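Local atomic coordinates of SIR4-interacting protein SIF2 (Saccharomyces cerevisiae, PDB entry 1R5M), a protein that antagonizes telomeric silencing in yeast and, as a WD40-repeat protein, belongs to the Set3C transcriptional corepressor complex. Residues A[143-148]-A[174-180]; A[112-118]-A[152-158]. All blocks are in the same frame, centred on the assembly; numbering follows the deposited sequence.

Contact 1. Residues A[143-148]-A[174-180]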
# COMPACT_ATOMS: atom_id res chain seq x y z
N ASN A 143 20.77 9.65 -0.94
CA ASN A 143 21.52 8.52 -1.47
C ASN A 143 20.84 8.01 -2.73
O ASN A 143 19.64 8.22 -2.91
CB ASN A 143 21.53 7.41 -0.41
CG ASN A 143 22.80 6.59 -0.42
OD1 ASN A 143 23.55 6.57 -1.40
ND2 ASN A 143 23.04 5.87 0.67
N VAL A 144 21.61 7.36 -3.60
CA VAL A 144 21.05 6.78 -4.81
C VAL A 144 21.32 5.29 -4.70
O VAL A 144 22.47 4.87 -4.56
CB VAL A 144 21.73 7.34 -6.08
CG1 VAL A 144 21.14 6.68 -7.32
CG2 VAL A 144 21.54 8.85 -6.15
N LEU A 145 20.25 4.50 -4.74
CA LEU A 145 20.32 3.05 -4.62
C LEU A 145 19.90 2.40 -5.93
O LEU A 145 18.71 2.14 -6.16
CB LEU A 145 19.40 2.58 -3.48
CG LEU A 145 19.88 2.81 -2.04
CD1 LEU A 145 20.23 4.26 -1.80
CD2 LEU A 145 18.79 2.36 -1.08
N ASN A 146 20.88 2.11 -6.78
CA ASN A 146 20.58 1.53 -8.09
C ASN A 146 21.09 0.11 -8.29
O ASN A 146 22.29 -0.13 -8.33
CB ASN A 146 21.15 2.45 -9.17
CG ASN A 146 20.58 2.15 -10.54
OD1 ASN A 146 19.38 1.96 -10.69
ND2 ASN A 146 21.45 2.11 -11.54
N PHE A 147 20.15 -0.83 -8.41
CA PHE A 147 20.49 -2.23 -8.63
C PHE A 147 19.39 -2.91 -9.43
O PHE A 147 19.66 -3.72 -10.32
CB PHE A 147 20.69 -2.96 -7.30
CG PHE A 147 21.39 -4.28 -7.43
CD1 PHE A 147 22.74 -4.33 -7.79
CD2 PHE A 147 20.70 -5.47 -7.23
CE1 PHE A 147 23.39 -5.55 -7.94
CE2 PHE A 147 21.35 -6.70 -7.39
CZ PHE A 147 22.69 -6.74 -7.74
N HIS A 148 18.13 -2.58 -9.12
CA HIS A 148 17.00 -3.15 -9.85
C HIS A 148 17.05 -2.69 -11.30
O HIS A 148 17.53 -1.59 -11.59
CB HIS A 148 15.68 -2.68 -9.25
CG HIS A 148 15.37 -3.24 -7.90
ND1 HIS A 148 14.85 -4.50 -7.72
CD2 HIS A 148 15.49 -2.70 -6.67
CE1 HIS A 148 14.65 -4.71 -6.43
NE2 HIS A 148 15.03 -3.63 -5.77
N ILE A 174 15.63 -6.95 -3.06
CA ILE A 174 16.89 -6.51 -2.48
C ILE A 174 16.76 -6.00 -1.05
O ILE A 174 15.82 -5.27 -0.73
CB ILE A 174 17.50 -5.37 -3.32
CG1 ILE A 174 17.67 -5.82 -4.77
CG2 ILE A 174 18.83 -4.93 -2.72
CD1 ILE A 174 18.60 -6.99 -4.96
N LEU A 175 17.70 -6.39 -0.20
CA LEU A 175 17.77 -5.93 1.18
C LEU A 175 18.89 -4.91 1.18
O LEU A 175 20.03 -5.23 0.83
CB LEU A 175 18.13 -7.08 2.13
CG LEU A 175 18.59 -6.64 3.52
CD1 LEU A 175 17.46 -5.93 4.26
CD2 LEU A 175 19.07 -7.86 4.31
N TRP A 176 18.57 -3.67 1.54
CA TRP A 176 19.55 -2.59 1.54
C TRP A 176 19.85 -2.04 2.92
O TRP A 176 19.00 -2.04 3.80
CB TRP A 176 19.07 -1.37 0.75
CG TRP A 176 18.64 -1.56 -0.66
CD1 TRP A 176 17.42 -1.99 -1.10
CD2 TRP A 176 19.41 -1.24 -1.82
NE1 TRP A 176 17.38 -1.94 -2.48
CE2 TRP A 176 18.59 -1.48 -2.94
CE3 TRP A 176 20.71 -0.76 -2.02
CZ2 TRP A 176 19.03 -1.27 -4.25
CZ3 TRP A 176 21.15 -0.54 -3.32
CH2 TRP A 176 20.31 -0.79 -4.42
N ASN A 177 21.08 -1.57 3.09
CA ASN A 177 21.43 -0.84 4.30
C ASN A 177 21.15 0.52 3.64
O ASN A 177 21.92 0.97 2.79
CB ASN A 177 22.91 -0.96 4.64
CG ASN A 177 23.32 0.02 5.73
OD1 ASN A 177 22.89 1.17 5.72
ND2 ASN A 177 24.15 -0.44 6.66
N VAL A 178 20.03 1.13 4.00
CA VAL A 178 19.62 2.39 3.38
C VAL A 178 20.52 3.59 3.65
O VAL A 178 20.57 4.53 2.85
CB VAL A 178 18.15 2.71 3.76
CG1 VAL A 178 18.09 3.35 5.14
CG2 VAL A 178 17.52 3.61 2.71
N ILE A 179 21.23 3.56 4.77
CA ILE A 179 22.11 4.66 5.12
C ILE A 179 23.39 4.64 4.28
O ILE A 179 23.81 5.68 3.76
CB ILE A 179 22.46 4.63 6.63
CG1 ILE A 179 21.20 4.95 7.44
CG2 ILE A 179 23.58 5.62 6.94
CD1 ILE A 179 21.38 4.88 8.94
N SER A 180 24.00 3.47 4.13
CA SER A 180 25.21 3.36 3.33
C SER A 180 24.87 3.16 1.85
O SER A 180 25.70 3.40 0.98
CB SER A 180 26.07 2.19 3.82
OG SER A 180 25.36 0.96 3.74
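W176 lays the face of its indole against L145: the L145 CB sits 3.6 Å from the centroid of the six-membered ring, 15° off the ring normal, a CH-pi contact. The backbone of L145 also borders the ring, its C atom 3.6 Å from W176 CH2, which is likewise 3.6 Å from CB of F147. F147 points its CA-to-CB bond toward strand 173-177, and F147 CD2 meets I174 CD1 at 3.4 Å, while I174 CG1 packs 3.6 Å from NE2 of H148. L145 and W176 belong to neighbouring blades of the WD40 propeller, F147 and H148 to the loop between them. Strand 141-145 is the outermost strand of one blade, 173-177 the third strand of the next, and the segment 146-148 begins the crossing toward the inner strand of that second blade. W176 is the tryptophan of the WD repeat, and its NE1 and H148 NE2 both hydrogen-bond to S166, with H148 ND1 reaching D168: together the four form the Asp-His-Ser/Thr-Trp hydrogen-bonded tetrad of WD40 repeats. Toward the other end, L145 CD2 touches V178 CG2 at 4.2 Å, and N143 ND2 lies 3.2 Å from O of I179 in the turn that follows the strand. That turn is held by an Asx motif, N177 OD1 accepting from N of S180 at 3.0 Å and, weakly, from N of I179 at 3.1 Å.

Contact 2. Residues A[112-118]-A[152-158]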
# COMPACT_ATOMS: atom_id res chain seq x y z
N THR A 112 7.11 4.78 -9.95
CA THR A 112 6.20 3.67 -9.70
C THR A 112 6.00 3.31 -8.23
O THR A 112 5.15 2.47 -7.90
CB THR A 112 6.70 2.40 -10.40
OG1 THR A 112 8.00 2.06 -9.89
CG2 THR A 112 6.80 2.62 -11.90
N CYS A 113 6.77 3.93 -7.35
CA CYS A 113 6.67 3.61 -5.94
C CYS A 113 7.24 4.72 -5.06
O CYS A 113 8.24 5.34 -5.41
CB CYS A 113 7.43 2.29 -5.68
SG CYS A 113 7.29 1.57 -4.02
N LEU A 114 6.56 4.98 -3.95
CA LEU A 114 7.02 5.98 -2.98
C LEU A 114 6.79 5.39 -1.59
O LEU A 114 5.75 4.78 -1.34
CB LEU A 114 6.25 7.30 -3.10
CG LEU A 114 6.32 8.02 -4.45
CD1 LEU A 114 5.18 7.55 -5.32
CD2 LEU A 114 6.25 9.52 -4.24
N ALA A 115 7.76 5.58 -0.70
CA ALA A 115 7.62 5.04 0.65
C ALA A 115 8.33 5.90 1.70
O ALA A 115 9.55 6.02 1.68
CB ALA A 115 8.17 3.61 0.70
N TRP A 116 7.54 6.48 2.60
CA TRP A 116 8.09 7.29 3.69
C TRP A 116 8.64 6.36 4.76
O TRP A 116 8.14 5.25 4.94
CB TRP A 116 7.00 8.12 4.37
CG TRP A 116 6.46 9.28 3.61
CD1 TRP A 116 5.28 9.34 2.93
CD2 TRP A 116 7.06 10.57 3.50
NE1 TRP A 116 5.10 10.60 2.41
CE2 TRP A 116 6.18 11.38 2.74
CE3 TRP A 116 8.26 11.13 3.96
CZ2 TRP A 116 6.46 12.71 2.44
CZ3 TRP A 116 8.54 12.46 3.66
CH2 TRP A 116 7.64 13.24 2.91
N SER A 117 9.66 6.82 5.47
CA SER A 117 10.20 6.05 6.58
C SER A 117 9.16 6.20 7.69
O SER A 117 8.34 7.13 7.66
CB SER A 117 11.55 6.63 7.03
OG SER A 117 11.40 7.98 7.43
N HIS A 118 9.17 5.31 8.67
CA HIS A 118 8.18 5.37 9.74
C HIS A 118 8.20 6.67 10.54
O HIS A 118 7.17 7.11 11.05
CB HIS A 118 8.37 4.17 10.68
CG HIS A 118 8.01 2.86 10.05
ND1 HIS A 118 6.73 2.54 9.66
CD2 HIS A 118 8.78 1.79 9.71
CE1 HIS A 118 6.72 1.34 9.12
NE2 HIS A 118 7.95 0.87 9.13
N ILE A 152 9.83 -0.74 -9.95
CA ILE A 152 9.73 -1.00 -8.52
C ILE A 152 8.27 -1.12 -8.13
O ILE A 152 7.46 -0.26 -8.46
CB ILE A 152 10.38 0.15 -7.72
CG1 ILE A 152 11.83 0.33 -8.16
CG2 ILE A 152 10.28 -0.13 -6.23
CD1 ILE A 152 12.69 -0.90 -7.97
N VAL A 153 7.93 -2.20 -7.42
CA VAL A 153 6.54 -2.42 -7.01
C VAL A 153 6.32 -2.26 -5.51
O VAL A 153 5.23 -1.86 -5.08
CB VAL A 153 6.03 -3.83 -7.41
CG1 VAL A 153 6.13 -4.00 -8.92
CG2 VAL A 153 6.82 -4.91 -6.70
N SER A 154 7.34 -2.56 -4.71
CA SER A 154 7.19 -2.45 -3.26
C SER A 154 8.49 -2.05 -2.58
O SER A 154 9.58 -2.47 -2.98
CB SER A 154 6.70 -3.79 -2.69
OG SER A 154 6.45 -3.70 -1.30
N VAL A 155 8.37 -1.22 -1.55
CA VAL A 155 9.50 -0.77 -0.74
C VAL A 155 9.00 -0.68 0.69
O VAL A 155 8.03 0.02 0.97
CB VAL A 155 10.01 0.62 -1.17
CG1 VAL A 155 11.10 1.10 -0.19
CG2 VAL A 155 10.57 0.57 -2.58
N LYS A 156 9.65 -1.40 1.60
CA LYS A 156 9.25 -1.40 3.00
C LYS A 156 10.44 -1.07 3.90
O LYS A 156 11.53 -1.63 3.74
CB LYS A 156 8.68 -2.77 3.40
CG LYS A 156 7.40 -3.19 2.68
CD LYS A 156 6.22 -2.31 3.08
CE LYS A 156 4.90 -2.78 2.44
NZ LYS A 156 4.40 -4.09 2.95
N TRP A 157 10.22 -0.14 4.83
CA TRP A 157 11.25 0.28 5.79
C TRP A 157 11.16 -0.55 7.06
O TRP A 157 10.06 -0.92 7.48
CB TRP A 157 11.03 1.73 6.21
CG TRP A 157 11.35 2.77 5.21
CD1 TRP A 157 10.57 3.18 4.17
CD2 TRP A 157 12.51 3.61 5.21
NE1 TRP A 157 11.17 4.24 3.52
CE2 TRP A 157 12.36 4.52 4.14
CE3 TRP A 157 13.65 3.68 6.01
CZ2 TRP A 157 13.32 5.50 3.85
CZ3 TRP A 157 14.61 4.65 5.72
CH2 TRP A 157 14.43 5.55 4.65
N ASN A 158 12.30 -0.83 7.68
CA ASN A 158 12.26 -1.58 8.93
C ASN A 158 12.00 -0.58 10.07
O ASN A 158 11.98 0.63 9.85
CB ASN A 158 13.57 -2.36 9.14
CG ASN A 158 14.71 -1.51 9.63
OD1 ASN A 158 14.82 -0.33 9.30
ND2 ASN A 158 15.58 -2.12 10.43
O HOH W 1 4.13 0.31 -6.39
O HOH W 2 11.49 3.55 9.13
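C113, A115 and V155 fill the middle of the gap between strands 112-116 and 152-157. C113 SG packs 3.7 Å from V155 CG2, A115 CB 4.0 Å from V155 CG1, and C113 CB 3.8 Å from I152 CG2. The strands run nearly parallel, 15° apart, with a closest axis approach of 5.6 Å, so side chains occupy the space between them. Next comes W157, the most covered residue here: S117 CA stands 3.5 Å from the centroid of its five-membered ring, almost on the ring normal, a CH-pi contact, and its NE1 donates to O of A115 at 3.0 Å. Polar groups close both ends. At one, T112 OG1 donates to O of I152 at 2.8 Å, and a water bridges T112 O and V153 O, giving 2.8 Å hydrogen bonds to each. At the other, H118 NE2 donates to O of W157 at 3.2 Å, and a second water links H118 N, at 2.9 Å, to N158 O, at 3.0 Å. The blades before and after that of W157 make the same tryptophan bond: W116 NE1 donates to O of T52, and W214 NE1 to O of K156. Each strand also carries a classic beta bulge, T112 and C113 facing G126, V153 and S154 facing M167. Side-by-side innermost strands of successive blades, pointing the same way around a central channel, are typical of beta-propellers, here built of WD40 repeats.

Overall arrangement
Both contacts bridge the same two antiparallel four-stranded blades, the one holding strands 111-116 to 141-145 and the one holding 152-157 to 182-187. Contact 2 joins their innermost strands, whereas contact 1 joins the outermost strand of the first blade to the third strand of the second; the centre of contact 2 is about 9 Å, and that of contact 1 about 20 Å, from the centre of the chain. Their centres are about 12 Å apart, and they touch where V178 CG1 meets W157 CZ3 at 3.8 Å. The four segments alternate along the chain: 112-118, 143-148, 152-158, 174-180. One blade interface of the propeller is thus packed at both inner and outer radius.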